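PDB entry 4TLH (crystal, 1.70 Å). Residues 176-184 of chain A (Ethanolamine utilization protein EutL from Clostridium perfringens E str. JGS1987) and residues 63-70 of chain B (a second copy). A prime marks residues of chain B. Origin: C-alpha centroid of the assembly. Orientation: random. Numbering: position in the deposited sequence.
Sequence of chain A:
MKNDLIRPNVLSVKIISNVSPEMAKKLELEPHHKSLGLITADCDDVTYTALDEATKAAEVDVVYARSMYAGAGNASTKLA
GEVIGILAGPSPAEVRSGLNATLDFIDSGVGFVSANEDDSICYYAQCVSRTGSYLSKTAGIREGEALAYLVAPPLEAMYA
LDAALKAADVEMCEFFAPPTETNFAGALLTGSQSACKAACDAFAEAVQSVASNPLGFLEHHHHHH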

# COMPACT_ATOMS: atom_id res chain seq x y z
N PHE A 176 3.18 -5.65 -14.28
CA PHE A 176 2.98 -5.36 -12.86
C PHE A 176 3.91 -4.20 -12.50
O PHE A 176 5.06 -4.41 -12.16
N ALA A 177 3.40 -2.98 -12.61
CA ALA A 177 4.24 -1.80 -12.48
C ALA A 177 4.71 -1.65 -11.04
O ALA A 177 3.93 -1.86 -10.12
N PRO A 178 5.99 -1.30 -10.84
CA PRO A 178 6.45 -1.14 -9.46
C PRO A 178 5.84 0.09 -8.79
O PRO A 178 5.78 1.17 -9.36
N PRO A 179 5.38 -0.07 -7.55
CA PRO A 179 5.32 -1.24 -6.68
C PRO A 179 4.04 -2.05 -6.83
O PRO A 179 2.94 -1.48 -6.90
N THR A 180 4.17 -3.37 -6.85
CA THR A 180 3.04 -4.21 -6.45
C THR A 180 2.82 -4.02 -4.96
O THR A 180 3.60 -3.32 -4.29
N GLU A 181 1.79 -4.65 -4.40
CA GLU A 181 1.56 -4.49 -2.96
C GLU A 181 2.77 -4.96 -2.15
O GLU A 181 3.07 -4.42 -1.07
N THR A 182 3.48 -5.95 -2.68
CA THR A 182 4.66 -6.50 -2.00
C THR A 182 5.96 -5.76 -2.32
O THR A 182 7.01 -6.15 -1.85
N ASN A 183 5.87 -4.71 -3.13
CA ASN A 183 7.01 -3.87 -3.54
C ASN A 183 7.96 -4.60 -4.48
O ASN A 183 9.19 -4.44 -4.43
N PHE A 184 7.34 -5.41 -5.32
CA PHE A 184 8.00 -6.08 -6.43
C PHE A 184 7.47 -5.49 -7.73
O PHE A 184 6.72 -4.50 -7.73
N VAL B 63 10.72 9.59 -16.65
CA VAL B 63 9.64 8.83 -17.27
C VAL B 63 8.95 7.86 -16.31
O VAL B 63 7.91 7.29 -16.65
N TYR B 64 9.54 7.65 -15.14
CA TYR B 64 8.94 6.78 -14.13
C TYR B 64 9.43 7.20 -12.79
O TYR B 64 10.60 7.49 -12.62
N ALA B 65 8.52 7.28 -11.82
CA ALA B 65 8.92 7.64 -10.48
C ALA B 65 7.80 7.25 -9.51
O ALA B 65 6.71 7.80 -9.56
N ARG B 66 8.09 6.30 -8.62
CA ARG B 66 7.10 5.77 -7.69
C ARG B 66 7.77 5.38 -6.37
O ARG B 66 8.94 5.01 -6.33
N SER B 67 6.98 5.50 -5.29
CA SER B 67 7.38 5.17 -3.93
C SER B 67 6.93 3.79 -3.54
O SER B 67 5.95 3.29 -4.07
N MET B 68 7.63 3.19 -2.57
CA MET B 68 7.31 1.85 -2.10
C MET B 68 6.45 1.85 -0.85
O MET B 68 6.65 2.69 0.02
N TYR B 69 5.55 0.88 -0.75
CA TYR B 69 4.67 0.78 0.41
C TYR B 69 5.42 0.56 1.71
O TYR B 69 6.23 -0.34 1.84
N ALA B 70 5.12 1.44 2.67
CA ALA B 70 5.60 1.38 4.05
C ALA B 70 7.07 1.81 4.23
O ALA B 70 7.64 1.66 5.31

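A cis peptide bond lies at the centre of this contact between two copies of EutL: the bond between Pro178 and Pro179 is cis, and the two neighbouring rings, both with C-gamma endo pucker, meet different parts of the partner chain. The example illustrates a general principle, that a proline pair, with no backbone N-H to give, can still take part through its carbonyls, one bonded directly by the partner chain and the other through water.

Pro178 directs its CA-to-CB bond sideways and packs its CG 3.7 Å from CE1 of Tyr64′. The CA-to-CB bond of Tyr64′ points toward chain A; in the t rotamer its OH donates a short hydrogen bond to Pro178 O, 2.6 Å away. The carbonyl lies at the ring edge, near its plane, as does CB of Ala177, which is 3.3 Å from the Tyr64′ OH. The hydroxyl thus combines a polar bond with close apolar neighbours.

Pro179 points toward chain B and lies among several side chains. Its CB is 3.8 Å from SD of Met68′, whose chi1 and chi2 are both m, and its CG is 3.7 Å from CE2 of Tyr69′. The same CG sits 3.3 Å from Ser67′ O, a carbonyl buried here without a polar partner. Arg66′, m at chi1, chi2 and chi3, folds its guanidinium so that Pro179 CD lies over one face, 3.7 Å from NH2. Its polar link to the proline is indirect. Water 1 accepts from Arg66′ NH1 at 2.9 Å and donates to Pro179 O at 3.1 Å; water 2 accepts from Arg66′ NH2 at 2.8 Å and donates to Pro179 O, also at 3.1 Å. Water 2 further hydrogen-bonds Tyr69′ OH at 2.8 Å, so one carbonyl gathers two side chains through solvent.

Beyond the prolines, a type I turn from Thr180 to Asn183 presents the asparagine. Thr180, Glu181 and Thr182 send their CA-to-CB bonds away from chain B, and the two threonine OG1 atoms hydrogen-bond each other at 3.0 Å. Asn183, an m rotamer pointing toward the partner, instead uses its amide as a two-pronged clamp on one residue's backbone: Tyr69′ N donates to Asn183 OD1 at 2.9 Å, while Asn183 ND2 donates to Tyr69′ O at 3.0 Å. The CA-to-CB bond of Tyr69′, an m rotamer, points toward chain A, and Thr180 O lies at the edge of the Tyr69′ ring, 3.4 Å from CE2.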

# COMPACT_ATOMS: atom_id res chain seq x y z
CB PHE A 176 3.29 -6.58 -11.99
CG PHE A 176 2.61 -7.85 -12.46
CD1 PHE A 176 1.25 -7.88 -12.68
CD2 PHE A 176 3.34 -9.01 -12.68
CE1 PHE A 176 0.62 -9.05 -13.09
CE2 PHE A 176 2.71 -10.18 -13.11
CZ PHE A 176 1.35 -10.19 -13.31
CB ALA A 177 3.48 -0.56 -12.93
CB PRO A 178 7.97 -1.00 -9.61
CG PRO A 178 8.18 -0.52 -10.96
CD PRO A 178 7.06 -1.03 -11.81
CB PRO A 179 5.37 -0.62 -5.29
CG PRO A 179 4.60 0.63 -5.45
CD PRO A 179 4.96 1.15 -6.83
CB THR A 180 3.29 -5.68 -6.77
OG1 THR A 180 4.39 -6.17 -6.01
CG2 THR A 180 3.59 -5.81 -8.21
CB GLU A 181 0.30 -5.26 -2.53
CG GLU A 181 -0.97 -4.62 -2.99
CD GLU A 181 -1.45 -5.10 -4.35
OE1 GLU A 181 -0.70 -5.84 -5.05
OE2 GLU A 181 -2.60 -4.74 -4.72
CB THR A 182 4.87 -7.96 -2.39
OG1 THR A 182 5.03 -8.04 -3.81
CG2 THR A 182 3.68 -8.86 -1.92
CB ASN A 183 7.76 -3.33 -2.33
CG ASN A 183 6.92 -2.35 -1.54
OD1 ASN A 183 6.16 -1.57 -2.13
ND2 ASN A 183 7.00 -2.40 -0.23
CB PHE A 184 7.76 -7.59 -6.35
CG PHE A 184 8.70 -8.30 -5.41
CD1 PHE A 184 8.54 -8.19 -4.04
CD2 PHE A 184 9.72 -9.07 -5.89
CE1 PHE A 184 9.41 -8.83 -3.18
CE2 PHE A 184 10.59 -9.72 -5.04
CZ PHE A 184 10.43 -9.60 -3.69
CB VAL B 63 10.14 8.03 -18.51
CG1 VAL B 63 10.63 8.98 -19.59
CG2 VAL B 63 11.26 7.07 -18.13
CB TYR B 64 9.27 5.30 -14.37
CG TYR B 64 8.28 4.36 -13.71
CD1 TYR B 64 8.46 3.93 -12.39
CD2 TYR B 64 7.18 3.89 -14.40
CE1 TYR B 64 7.56 3.08 -11.78
CE2 TYR B 64 6.26 3.04 -13.79
CZ TYR B 64 6.46 2.64 -12.48
OH TYR B 64 5.56 1.78 -11.87
CB ALA B 65 9.23 9.13 -10.41
CB ARG B 66 6.38 4.56 -8.29
CG ARG B 66 5.43 4.82 -9.47
CD ARG B 66 4.16 5.58 -9.07
NE ARG B 66 3.47 5.02 -7.91
CZ ARG B 66 2.69 3.93 -7.93
NH1 ARG B 66 2.50 3.24 -9.06
NH2 ARG B 66 2.10 3.52 -6.81
CB SER B 67 6.78 6.18 -2.95
OG SER B 67 7.20 7.49 -3.27
CB MET B 68 8.59 1.08 -1.79
CG MET B 68 9.60 1.03 -2.95
SD MET B 68 9.02 0.00 -4.31
CE MET B 68 8.91 1.19 -5.63
CB TYR B 69 3.65 -0.35 0.22
CG TYR B 69 2.71 -0.10 -0.92
CD1 TYR B 69 1.75 0.88 -0.85
CD2 TYR B 69 2.79 -0.85 -2.08
CE1 TYR B 69 0.89 1.12 -1.90
CE2 TYR B 69 1.93 -0.62 -3.14
CZ TYR B 69 0.99 0.37 -3.04
OH TYR B 69 0.13 0.60 -4.10
CB ALA B 70 5.38 -0.02 4.61
O HOH W 1 1.79 0.41 -9.12
O HOH W 2 0.97 0.91 -6.73